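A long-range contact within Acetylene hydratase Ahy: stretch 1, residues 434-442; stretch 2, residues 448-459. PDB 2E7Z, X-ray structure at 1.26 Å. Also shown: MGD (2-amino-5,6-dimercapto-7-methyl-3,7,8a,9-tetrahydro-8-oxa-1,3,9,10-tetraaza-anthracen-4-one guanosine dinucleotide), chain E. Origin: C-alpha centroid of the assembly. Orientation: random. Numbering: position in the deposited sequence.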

# COMPACT_ATOMS: atom_id res chain seq x y z
N ASP A 434 -24.68 6.87 -8.69
CA ASP A 434 -25.87 7.52 -8.15
C ASP A 434 -25.60 8.12 -6.76
O ASP A 434 -26.26 9.08 -6.37
CB ASP A 434 -27.02 6.52 -8.06
CG ASP A 434 -27.53 6.11 -9.41
OD1 ASP A 434 -27.45 6.91 -10.36
OD2 ASP A 434 -28.04 4.98 -9.50
N LEU A 435 -24.60 7.60 -6.04
CA LEU A 435 -24.23 8.11 -4.72
C LEU A 435 -22.75 7.98 -4.51
O LEU A 435 -22.22 6.88 -4.64
CB LEU A 435 -24.95 7.33 -3.61
CG LEU A 435 -24.58 7.65 -2.16
CD1 LEU A 435 -24.97 9.09 -1.77
CD2 LEU A 435 -25.26 6.71 -1.21
N VAL A 436 -22.09 9.08 -4.18
CA VAL A 436 -20.67 9.07 -3.81
C VAL A 436 -20.53 9.78 -2.48
O VAL A 436 -21.03 10.91 -2.31
CB VAL A 436 -19.79 9.74 -4.88
CG1 VAL A 436 -18.31 9.87 -4.46
CG2 VAL A 436 -19.95 9.02 -6.20
N VAL A 437 -19.89 9.13 -1.52
CA VAL A 437 -19.61 9.73 -0.22
C VAL A 437 -18.10 9.73 -0.02
O VAL A 437 -17.45 8.69 -0.22
CB VAL A 437 -20.27 8.91 0.90
CG1 VAL A 437 -19.87 9.45 2.29
CG2 VAL A 437 -21.81 8.84 0.72
N CYS A 438 -17.53 10.87 0.33
CA CYS A 438 -16.10 11.00 0.56
C CYS A 438 -15.83 11.43 1.98
O CYS A 438 -16.28 12.52 2.36
CB CYS A 438 -15.45 11.93 -0.47
SG CYS A 438 -13.67 12.08 -0.27
N TYR A 439 -15.16 10.59 2.76
CA TYR A 439 -14.85 10.87 4.16
C TYR A 439 -13.37 11.22 4.22
O TYR A 439 -12.48 10.37 4.04
CB TYR A 439 -15.22 9.64 5.02
CG TYR A 439 -14.78 9.69 6.46
CD1 TYR A 439 -15.38 10.55 7.38
CD2 TYR A 439 -13.76 8.84 6.92
CE1 TYR A 439 -14.98 10.57 8.71
CE2 TYR A 439 -13.36 8.87 8.23
CZ TYR A 439 -13.97 9.72 9.13
OH TYR A 439 -13.49 9.73 10.42
N ASP A 440 -13.08 12.52 4.42
CA ASP A 440 -11.72 13.01 4.20
C ASP A 440 -11.50 14.23 5.08
O ASP A 440 -12.36 14.60 5.87
CB ASP A 440 -11.50 13.34 2.70
CG ASP A 440 -10.03 13.19 2.26
OD1 ASP A 440 -9.22 14.09 2.59
OD2 ASP A 440 -9.70 12.17 1.57
N GLN A 441 -10.32 14.81 4.91
CA GLN A 441 -9.96 16.05 5.62
C GLN A 441 -10.01 17.28 4.72
O GLN A 441 -10.04 18.40 5.22
CB GLN A 441 -8.55 15.88 6.20
CG GLN A 441 -8.52 14.85 7.35
CD GLN A 441 -7.14 14.54 7.92
OE1 GLN A 441 -7.06 13.92 9.00
NE2 GLN A 441 -6.08 14.91 7.24
N PHE A 442 -10.00 17.07 3.40
CA PHE A 442 -9.96 18.18 2.44
C PHE A 442 -10.87 17.92 1.26
O PHE A 442 -11.30 16.77 1.03
CB PHE A 442 -8.51 18.40 1.99
CG PHE A 442 -7.62 18.87 3.12
CD1 PHE A 442 -7.60 20.23 3.46
CD2 PHE A 442 -6.88 17.98 3.87
CE1 PHE A 442 -6.82 20.68 4.53
CE2 PHE A 442 -6.10 18.41 4.95
CZ PHE A 442 -6.10 19.78 5.28
PB MGD E . -4.11 9.02 -1.20
O1B MGD E . -4.57 8.45 -2.52
O2B MGD E . -3.28 10.25 -1.18
O3B MGD E . -3.29 7.94 -0.34
O3A MGD E . -3.05 5.50 -0.89
PA MGD E . -3.69 6.49 0.21
O1A MGD E . -3.00 6.38 1.53
O2A MGD E . -5.17 6.27 0.12
O5' MGD E . -5.46 9.27 -0.34
C5' MGD E . -5.36 9.42 1.06
C4' MGD E . -6.48 10.35 1.47
O4' MGD E . -6.60 10.27 2.90
C3' MGD E . -6.18 11.82 1.21
O3' MGD E . -7.22 12.38 0.40
C2' MGD E . -6.09 12.51 2.59
O2' MGD E . -6.58 13.86 2.67
C1' MGD E . -6.95 11.58 3.41
N9 MGD E . -6.63 11.50 4.85
C8 MGD E . -5.40 11.50 5.43
N7 MGD E . -5.50 11.31 6.75
C5 MGD E . -6.80 11.10 7.02
C6 MGD E . -7.61 10.83 8.19
O6 MGD E . -7.09 10.71 9.32
N1 MGD E . -8.93 10.67 7.99
C2 MGD E . -9.55 10.85 6.82
N2 MGD E . -10.90 10.66 6.76
N3 MGD E . -8.88 11.10 5.71
C4 MGD E . -7.53 11.23 5.77
C10 MGD E . -1.67 5.14 -0.74
C11 MGD E . -1.43 3.96 -1.66
O11 MGD E . -1.56 4.47 -2.98
C12 MGD E . -0.05 3.40 -1.42
S12 MGD E . 0.39 2.97 0.17
C13 MGD E . 0.79 3.18 -2.45
S13 MGD E . 2.39 2.66 -2.21
C14 MGD E . 0.40 3.39 -3.88
N15 MGD E . 1.07 4.53 -4.47
C16 MGD E . 0.65 4.82 -5.74
C17 MGD E . 1.51 5.40 -6.78
O17 MGD E . 2.71 5.65 -6.54
N18 MGD E . 0.96 5.64 -7.99
C19 MGD E . -0.34 5.37 -8.28
N19 MGD E . -0.84 5.64 -9.51
N20 MGD E . -1.18 4.86 -7.37
C21 MGD E . -0.75 4.57 -6.13
N22 MGD E . -1.59 4.04 -5.25
C23 MGD E . -1.13 3.54 -3.97
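Stretch 2 (448-459) QLADYVLPGDHW

Two parallel strands join through a ladder in which each residue of one strand that bonds across uses both its amide and its carbonyl, and the pairing of stretch 2 with stretch 1 in acetylene hydratase is a compact example. The ladder opens with a side chain. Val436 N donates to Asp451 OD2 at 2.8 Å, while Asp451 N donates to Val436 O, also at 2.8 Å, so Asp451, just ahead of strand 452-455, holds both backbone polar groups of Val436. A weak bond from Tyr452 N to the same Val436 O, 3.3 Å, leads into the strand proper. Water 1 reinforces this end, donating to Asp434 O and to Asp451 OD1, each at 2.8 Å.

From there the alternation is regular. Cys438 N donates to Tyr452 O at 2.9 Å, Leu454 N to Cys438 O at 2.8 Å, Asp440 N to Leu454 O at 3.1 Å, and Gly456 N to Asp440 O at 2.8 Å. The last of these carries the ladder one residue past strand 452-455 and passes over Pro455 as it did Val453; the lack of a hydrogen on the proline nitrogen therefore costs the ladder nothing. Between the rungs lie CA-H...O contacts, among them Val453 CA to Cys438 O at 3.3 Å and Tyr439 CA to Leu454 O at 3.4 Å.

Both strands have extended backbones and run the same way, their axes inclined by 22° (signed crossing angle -22°) and approaching to 4.7 Å. Val437 pairs with Tyr452, Cys438 with Val453 and Tyr439 with Leu454, at CA-CA distances of 5.0, 4.8 and 4.6 Å.

Side chains alternate between the two faces of the sheet. On the face of Val437, Tyr439, Tyr452 and Leu454, Val437 CG1 lies 3.7 Å from Leu454 CD1, and Tyr439 CD1 lies 4.0 Å from Leu454 CB. Cys438 and Val453 occupy the other face; nearer the start of the ladder, Cys438 CB and Val436 CG1 approach Ala450 CB at 4.0 and 3.9 Å. Leu435 CD1 meets the edge of the Tyr452 ring, 3.9 Å from CE1.

At the far end the Tyr439 ring reaches Gly456, with CE1 3.4 Å from Gly456 CA. A beta carbon on this glycine would clash with N2 of the MGD cofactor, which donates to Tyr439 O at 3.2 Å. Water 3 closes the corner, donating to Tyr439 OH at 3.0 Å and Asp457 OD1 at 2.9 Å while accepting from MGD N1 at 2.7 Å.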

# COMPACT_ATOMS: atom_id res chain seq x y z
N GLN A 448 -14.42 16.21 -4.66
CA GLN A 448 -15.07 17.15 -5.58
C GLN A 448 -16.16 16.50 -6.41
O GLN A 448 -17.06 17.15 -6.94
CB GLN A 448 -14.02 17.72 -6.50
CG GLN A 448 -13.21 18.79 -5.74
CD GLN A 448 -12.06 19.35 -6.55
OE1 GLN A 448 -12.17 19.50 -7.77
NE2 GLN A 448 -10.96 19.67 -5.87
N LEU A 449 -16.06 15.17 -6.51
CA LEU A 449 -16.99 14.32 -7.27
C LEU A 449 -18.07 13.70 -6.39
O LEU A 449 -18.88 12.89 -6.87
CB LEU A 449 -16.20 13.24 -8.03
CG LEU A 449 -15.39 13.79 -9.22
CD1 LEU A 449 -14.17 12.94 -9.57
CD2 LEU A 449 -16.27 14.01 -10.43
N ALA A 450 -18.12 14.09 -5.12
CA ALA A 450 -19.03 13.46 -4.19
C ALA A 450 -20.40 14.11 -4.13
O ALA A 450 -20.55 15.28 -4.51
CB ALA A 450 -18.41 13.39 -2.81
N ASP A 451 -21.39 13.36 -3.64
CA ASP A 451 -22.68 13.93 -3.21
C ASP A 451 -22.55 14.52 -1.80
O ASP A 451 -23.21 15.51 -1.46
CB ASP A 451 -23.77 12.88 -3.23
CG ASP A 451 -24.03 12.41 -4.64
OD1 ASP A 451 -24.73 13.13 -5.40
OD2 ASP A 451 -23.55 11.33 -5.00
N TYR A 452 -21.72 13.89 -0.97
CA TYR A 452 -21.51 14.29 0.42
C TYR A 452 -20.05 14.16 0.77
O TYR A 452 -19.44 13.10 0.47
CB TYR A 452 -22.32 13.41 1.41
CG TYR A 452 -23.80 13.43 1.14
CD1 TYR A 452 -24.37 12.53 0.23
CD2 TYR A 452 -24.63 14.38 1.76
CE1 TYR A 452 -25.71 12.55 -0.07
CE2 TYR A 452 -25.98 14.46 1.45
CZ TYR A 452 -26.51 13.54 0.53
OH TYR A 452 -27.84 13.61 0.21
N VAL A 453 -19.51 15.21 1.40
CA VAL A 453 -18.15 15.16 1.90
C VAL A 453 -18.27 15.22 3.41
O VAL A 453 -18.92 16.12 3.96
CB VAL A 453 -17.31 16.30 1.35
CG1 VAL A 453 -15.86 16.25 1.91
CG2 VAL A 453 -17.27 16.23 -0.19
N LEU A 454 -17.70 14.23 4.08
CA LEU A 454 -17.84 14.08 5.53
C LEU A 454 -16.51 14.30 6.19
O LEU A 454 -15.52 13.77 5.76
CB LEU A 454 -18.41 12.72 5.90
CG LEU A 454 -19.76 12.42 5.28
CD1 LEU A 454 -20.15 11.01 5.68
CD2 LEU A 454 -20.81 13.40 5.77
N PRO A 455 -16.47 15.16 7.23
CA PRO A 455 -15.19 15.49 7.85
C PRO A 455 -14.61 14.46 8.79
O PRO A 455 -15.22 14.09 9.79
CB PRO A 455 -15.52 16.76 8.64
CG PRO A 455 -16.95 16.58 9.04
CD PRO A 455 -17.60 15.91 7.83
N GLY A 456 -13.40 14.02 8.45
CA GLY A 456 -12.71 13.07 9.31
C GLY A 456 -11.83 13.70 10.37
O GLY A 456 -11.30 14.80 10.17
N ASP A 457 -11.71 13.06 11.53
CA ASP A 457 -10.74 13.47 12.52
C ASP A 457 -9.31 13.29 12.00
O ASP A 457 -9.07 12.73 10.94
CB ASP A 457 -10.98 12.81 13.89
CG ASP A 457 -10.81 11.30 13.90
OD1 ASP A 457 -10.43 10.73 12.87
OD2 ASP A 457 -11.05 10.74 14.98
N HIS A 458 -8.35 13.81 12.77
CA HIS A 458 -6.95 13.80 12.43
C HIS A 458 -6.19 13.00 13.50
O HIS A 458 -6.67 12.80 14.63
CB HIS A 458 -6.51 15.28 12.36
CG HIS A 458 -5.06 15.49 12.06
ND1 HIS A 458 -4.07 15.41 13.02
CD2 HIS A 458 -4.43 15.78 10.89
CE1 HIS A 458 -2.90 15.64 12.45
NE2 HIS A 458 -3.09 15.87 11.16
N TRP A 459 -5.00 12.52 13.16
CA TRP A 459 -4.25 11.68 14.09
C TRP A 459 -3.87 12.36 15.42
O TRP A 459 -3.56 11.66 16.38
CB TRP A 459 -3.03 11.04 13.41
CG TRP A 459 -1.92 11.94 12.96
CD1 TRP A 459 -1.73 12.42 11.69
CD2 TRP A 459 -0.77 12.35 13.72
NE1 TRP A 459 -0.54 13.17 11.65
CE2 TRP A 459 0.05 13.12 12.88
CE3 TRP A 459 -0.37 12.13 15.05
CZ2 TRP A 459 1.26 13.67 13.32
CZ3 TRP A 459 0.83 12.66 15.47
CH2 TRP A 459 1.63 13.42 14.62
O HOH W 1 -26.65 11.83 -6.91
O HOH W 2 -11.29 8.18 12.36
O HOH W 3 -10.63 10.40 10.03